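Local coordinates for colicin-D (Escherichia coli, PDB 5ZNM), which is a plasmid-encoded bacterial toxin, here its central domain and C-terminal tRNase domain, that inhibits protein synthesis in Escherichia coli and closely related bacteria, at residues L50-S55 with W265-A270; T191-I196 with V211-Q216. One frame throughout, in Å; residues are numbered along the deposited sequence.

Both contacts are buried, and they meet at strand 207-212. Interaction 2 pairs that strand with 194-198 as a hairpin, while the other edge of the same strand pairs with 49-51, which opens interaction 1: Leu50 O with Asn212 N, and Asn52 N with Asn212 O, are probable hydrogen bonds. From there residues 52-55 lead to strand 262-267 of a different sheet, so interaction 1 joins two sheets and interaction 2 works within one. Their chemistry follows. Interaction 2 rests on two backbone hydrogen bonds and aliphatic packing; interaction 1 has no beta pairing and relies on an arginine, a bridging water and small side chains. Both adjoin the second subunit.

Interaction 1: residues L50-S55 with W265-A270; sequences LNNTAS and WRPDAA
Segments 50-55 and 265-270 run 54° apart without beta pairing, coming nearest at Ala54 and Ala269, whose CA atoms are 5.0 Å apart. Arg266 buries more area here than any other residue. Its CG sits between the backbone N and the carbonyl carbon (chi1 61°), and the chain then runs extended to NE, past Asn52, whose ND2 lies 3.5 Å from Arg266 CB. The Asn52 amide and the guanidinium are turned 77° against each other. Thr53 O, hydrogen-bonded to Ser56 OG, stands over the centre of one guanidinium face, 3.2 Å from Arg266 CZ; its partial negative charge probably suits the cation. Arg266 NH1 gives Asn51 O a weak, strongly bent bond of 3.3 Å. The stronger partners are Glu275, in a salt bridge with NE, and Ser56 O, bonded to NH2; arginine, with several N-H groups on a long chain, suits this buried place lined with carbonyls. A water donates to Asn52 O (2.6 Å) and to Pro267 O (2.9 Å), linking two unpaired backbones. Ala54 is small enough for its CB to approach Ala269 N at 3.4 Å. This is inter-sheet packing: an edge-strand arginine reaches carbonyls at the end of strand 49-51 and in the loop after it.

Interaction 2: residues T191-I196 with V211-Q216; sequences TGLDKI and VNPVPQ
A beta hairpin of strands 194-198 and 207-212 supplies this contact at its open end, where Asp194 and Val211 form an antiparallel hydrogen-bonded pair. Asp194 N donates to Val211 O over 3.0 Å, nearly straight at 174° and in the carbonyl plane; Val211 N returns a bond to Asp194 O of 2.8 Å, its donor lying above that carbonyl's plane. The two side chains share a sheet face, their CB atoms 3.7 Å apart. Branched Val211 suits a strand: its CG2, anti to the carbonyl carbon, meets Ile196 CD1 at 3.9 Å. Asp194 OD2 lies 3.7 Å from Pro213 CB, while OD1 forms a salt bridge with Arg187, a partner for a buried carboxylate. Pro213 faces the other segment, setting CG 3.3 Å from Gly192 O and CD 4.2 Å from Leu193 CD2. Leu193 also packs on Ala38 and Met42 of helix 32-42. Glycine accommodates the positive phi of residue 192 (74°). Thr191 OG1 accepts from Leu193 N; Asn212 OD1 accepts from Val214 N, while its ND2 is hydrogen-bonded to Thr232 OG1. This is the open end of an antiparallel hairpin within a mixed four-stranded sheet, an ST turn leading into one strand and an Asx turn out of the other.

Interaction 1: residues L50-S55 with W265-A270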
loop_
_atom_site.group_PDB
_atom_site.type_symbol
_atom_site.label_atom_id
_atom_site.label_comp_id
_atom_site.label_asym_id
_atom_site.label_seq_id
_atom_site.Cartn_x
_atom_site.Cartn_y
_atom_site.Cartn_z
ATOM N N LEU A 50 -5.454 15.298 -4.758
ATOM C CA LEU A 50 -5.154 14.590 -3.523
ATOM C C LEU A 50 -6.335 13.700 -3.157
ATOM O O LEU A 50 -7.488 14.143 -3.195
ATOM C CB LEU A 50 -4.902 15.576 -2.380
ATOM C CG LEU A 50 -3.656 16.442 -2.435
ATOM C CD1 LEU A 50 -3.817 17.667 -1.543
ATOM C CD2 LEU A 50 -2.458 15.587 -2.009
ATOM N N ASN A 51 -6.059 12.457 -2.789
ATOM C CA ASN A 51 -7.092 11.585 -2.258
ATOM C C ASN A 51 -7.014 11.587 -0.739
ATOM O O ASN A 51 -5.922 11.629 -0.170
ATOM C CB ASN A 51 -6.944 10.163 -2.802
ATOM C CG ASN A 51 -7.300 10.068 -4.267
ATOM O OD1 ASN A 51 -8.057 10.897 -4.787
ATOM N ND2 ASN A 51 -6.765 9.045 -4.946
ATOM N N ASN A 52 -8.171 11.541 -0.071
ATOM C CA ASN A 52 -8.164 11.452 1.383
ATOM C C ASN A 52 -8.115 10.000 1.878
ATOM O O ASN A 52 -8.726 9.665 2.888
ATOM C CB ASN A 52 -9.359 12.204 1.979
ATOM C CG ASN A 52 -9.101 13.708 2.114
ATOM O OD1 ASN A 52 -9.951 14.462 2.603
ATOM N ND2 ASN A 52 -7.931 14.143 1.689
ATOM N N THR A 53 -7.401 9.135 1.166
ATOM C CA THR A 53 -7.029 7.816 1.662
ATOM C C THR A 53 -6.107 7.952 2.871
ATOM O O THR A 53 -4.997 8.471 2.754
ATOM C CB THR A 53 -6.315 7.064 0.542
ATOM O OG1 THR A 53 -7.084 7.195 -0.665
ATOM C CG2 THR A 53 -6.144 5.588 0.904
ATOM N N ALA A 54 -6.551 7.487 4.033
ATOM C CA ALA A 54 -5.815 7.804 5.252
ATOM C C ALA A 54 -4.476 7.076 5.295
ATOM O O ALA A 54 -4.355 5.933 4.838
ATOM C CB ALA A 54 -6.642 7.445 6.485
ATOM N N SER A 55 -3.468 7.752 5.853
ATOM C CA SER A 55 -2.152 7.159 6.095
ATOM C C SER A 55 -1.480 6.708 4.803
ATOM O O SER A 55 -0.764 5.714 4.781
ATOM C CB SER A 55 -2.238 5.985 7.078
ATOM O OG SER A 55 -2.681 6.436 8.352
ATOM N N TRP A 265 -5.092 18.866 6.579
ATOM C CA TRP A 265 -5.633 17.796 7.415
ATOM C C TRP A 265 -6.690 17.001 6.656
ATOM O O TRP A 265 -7.479 17.583 5.910
ATOM C CB TRP A 265 -6.269 18.367 8.682
ATOM C CG TRP A 265 -5.317 19.032 9.589
ATOM C CD1 TRP A 265 -4.958 20.352 9.577
ATOM C CD2 TRP A 265 -4.591 18.423 10.656
ATOM N NE1 TRP A 265 -4.053 20.598 10.574
ATOM C CE2 TRP A 265 -3.811 19.432 11.255
ATOM C CE3 TRP A 265 -4.529 17.117 11.170
ATOM C CZ2 TRP A 265 -2.973 19.185 12.336
ATOM C CZ3 TRP A 265 -3.698 16.870 12.250
ATOM C CH2 TRP A 265 -2.926 17.905 12.821
ATOM N N ARG A 266 -6.710 15.684 6.849
ATOM C CA ARG A 266 -7.757 14.798 6.360
ATOM C C ARG A 266 -8.211 13.899 7.496
ATOM O O ARG A 266 -7.502 13.750 8.500
ATOM C CB ARG A 266 -7.304 13.921 5.175
ATOM C CG ARG A 266 -6.142 12.969 5.484
ATOM C CD ARG A 266 -5.675 12.206 4.205
ATOM N NE ARG A 266 -4.422 11.497 4.439
ATOM C CZ ARG A 266 -3.509 11.249 3.501
ATOM N NH1 ARG A 266 -3.708 11.643 2.250
ATOM N NH2 ARG A 266 -2.385 10.621 3.822
ATOM N N PRO A 267 -9.396 13.297 7.382
ATOM C CA PRO A 267 -9.825 12.356 8.423
ATOM C C PRO A 267 -8.847 11.197 8.541
ATOM O O PRO A 267 -8.176 10.810 7.574
ATOM C CB PRO A 267 -11.206 11.887 7.945
ATOM C CG PRO A 267 -11.716 12.997 7.065
ATOM C CD PRO A 267 -10.447 13.514 6.370
ATOM N N ASP A 268 -8.744 10.656 9.756
ATOM C CA ASP A 268 -7.905 9.486 9.951
ATOM C C ASP A 268 -8.613 8.231 9.438
ATOM O O ASP A 268 -9.727 8.278 8.899
ATOM C CB ASP A 268 -7.479 9.360 11.416
ATOM C CG ASP A 268 -8.658 9.182 12.381
ATOM O OD1 ASP A 268 -9.800 8.960 11.938
ATOM O OD2 ASP A 268 -8.418 9.272 13.601
ATOM N N ALA A 269 -7.927 7.091 9.560
ATOM C CA ALA A 269 -8.447 5.848 8.989
ATOM C C ALA A 269 -9.802 5.470 9.592
ATOM O O ALA A 269 -10.696 4.993 8.880
ATOM C CB ALA A 269 -7.424 4.719 9.178
ATOM N N ALA A 270 -9.968 5.669 10.904
ATOM C CA ALA A 270 -11.241 5.405 11.564
ATOM C C ALA A 270 -12.327 6.374 11.123
ATOM O O ALA A 270 -13.512 6.057 11.255
ATOM C CB ALA A 270 -11.070 5.487 13.085
HETATM O O HOH W 1 -9.629 9.888 5.287
#

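Interaction 2: residues T191-I196 with V211-Q216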
loop_
_atom_site.group_PDB
_atom_site.type_symbol
_atom_site.label_atom_id
_atom_site.label_comp_id
_atom_site.label_asym_id
_atom_site.label_seq_id
_atom_site.Cartn_x
_atom_site.Cartn_y
_atom_site.Cartn_z
ATOM N N THR A 191 -19.939 19.801 -6.539
ATOM C CA THR A 191 -19.266 18.557 -6.898
ATOM C C THR A 191 -19.068 17.606 -5.735
ATOM O O THR A 191 -18.819 16.423 -5.975
ATOM C CB THR A 191 -17.876 18.831 -7.491
ATOM O OG1 THR A 191 -17.056 19.484 -6.501
ATOM C CG2 THR A 191 -17.960 19.687 -8.753
ATOM N N GLY A 192 -19.102 18.094 -4.499
ATOM C CA GLY A 192 -18.686 17.266 -3.384
ATOM C C GLY A 192 -17.191 17.062 -3.270
ATOM O O GLY A 192 -16.760 16.203 -2.498
ATOM N N LEU A 193 -16.386 17.808 -4.033
ATOM C CA LEU A 193 -14.932 17.809 -3.918
ATOM C C LEU A 193 -14.474 18.985 -3.065
ATOM O O LEU A 193 -15.212 19.948 -2.843
ATOM C CB LEU A 193 -14.255 17.907 -5.295
ATOM C CG LEU A 193 -14.557 16.814 -6.322
ATOM C CD1 LEU A 193 -13.946 17.181 -7.680
ATOM C CD2 LEU A 193 -14.070 15.443 -5.838
ATOM N N ASP A 194 -13.235 18.909 -2.601
ATOM C CA ASP A 194 -12.639 20.034 -1.900
ATOM C C ASP A 194 -11.591 20.684 -2.785
ATOM O O ASP A 194 -11.107 20.093 -3.757
ATOM C CB ASP A 194 -12.020 19.604 -0.573
ATOM C CG ASP A 194 -13.055 19.086 0.397
ATOM O OD1 ASP A 194 -14.001 19.842 0.730
ATOM O OD2 ASP A 194 -12.931 17.915 0.807
ATOM N N LYS A 195 -11.246 21.920 -2.443
ATOM C CA LYS A 195 -10.253 22.648 -3.222
ATOM C C LYS A 195 -9.292 23.344 -2.281
ATOM O O LYS A 195 -9.720 24.010 -1.332
ATOM C CB LYS A 195 -10.923 23.666 -4.154
ATOM C CG LYS A 195 -9.958 24.450 -5.046
ATOM C CD LYS A 195 -10.726 25.133 -6.182
ATOM C CE LYS A 195 -10.111 26.460 -6.588
ATOM N NZ LYS A 195 -10.789 27.042 -7.785
ATOM N N ILE A 196 -8.001 23.174 -2.551
ATOM C CA ILE A 196 -6.929 23.920 -1.903
ATOM C C ILE A 196 -6.299 24.829 -2.954
ATOM O O ILE A 196 -6.092 24.412 -4.099
ATOM C CB ILE A 196 -5.892 22.956 -1.285
ATOM C CG1 ILE A 196 -6.490 22.277 -0.044
ATOM C CG2 ILE A 196 -4.610 23.672 -0.933
ATOM C CD1 ILE A 196 -5.737 21.013 0.354
ATOM N N VAL A 211 -9.297 17.932 -4.062
ATOM C CA VAL A 211 -9.231 16.875 -3.058
ATOM C C VAL A 211 -10.460 16.002 -3.228
ATOM O O VAL A 211 -11.589 16.503 -3.170
ATOM C CB VAL A 211 -9.156 17.430 -1.627
ATOM C CG1 VAL A 211 -9.026 16.300 -0.632
ATOM C CG2 VAL A 211 -7.982 18.378 -1.469
ATOM N N ASN A 212 -10.243 14.706 -3.462
ATOM C CA ASN A 212 -11.334 13.745 -3.443
ATOM C C ASN A 212 -11.517 13.296 -1.988
ATOM O O ASN A 212 -10.650 12.595 -1.475
ATOM C CB ASN A 212 -11.023 12.556 -4.352
ATOM C CG ASN A 212 -12.185 11.583 -4.468
ATOM O OD1 ASN A 212 -13.150 11.618 -3.687
ATOM N ND2 ASN A 212 -12.078 10.677 -5.431
ATOM N N PRO A 213 -12.570 13.691 -1.298
ATOM C CA PRO A 213 -12.681 13.363 0.124
ATOM C C PRO A 213 -13.062 11.920 0.403
ATOM O O PRO A 213 -13.032 11.525 1.570
ATOM C CB PRO A 213 -13.771 14.325 0.628
ATOM C CG PRO A 213 -14.577 14.638 -0.539
ATOM C CD PRO A 213 -13.709 14.500 -1.761
ATOM N N VAL A 214 -13.393 11.120 -0.604
ATOM C CA VAL A 214 -13.754 9.720 -0.407
ATOM C C VAL A 214 -12.472 8.896 -0.412
ATOM O O VAL A 214 -11.755 8.903 -1.424
ATOM C CB VAL A 214 -14.711 9.230 -1.498
ATOM C CG1 VAL A 214 -15.137 7.794 -1.212
ATOM C CG2 VAL A 214 -15.937 10.150 -1.620
ATOM N N PRO A 215 -12.168 8.148 0.657
ATOM C CA PRO A 215 -11.000 7.260 0.616
ATOM C C PRO A 215 -11.072 6.351 -0.595
ATOM O O PRO A 215 -12.137 5.861 -0.967
ATOM C CB PRO A 215 -11.095 6.475 1.932
ATOM C CG PRO A 215 -11.900 7.406 2.856
ATOM C CD PRO A 215 -12.907 8.037 1.933
ATOM N N GLN A 216 -9.933 6.171 -1.249
ATOM C CA GLN A 216 -9.950 5.414 -2.483
ATOM C C GLN A 216 -8.572 4.829 -2.762
ATOM O O GLN A 216 -7.845 5.328 -3.637
ATOM C CB GLN A 216 -10.392 6.304 -3.639
ATOM C CG GLN A 216 -11.044 5.564 -4.782
ATOM C CD GLN A 216 -11.795 6.528 -5.679
ATOM O OE1 GLN A 216 -11.190 7.186 -6.520
ATOM N NE2 GLN A 216 -13.111 6.651 -5.471
#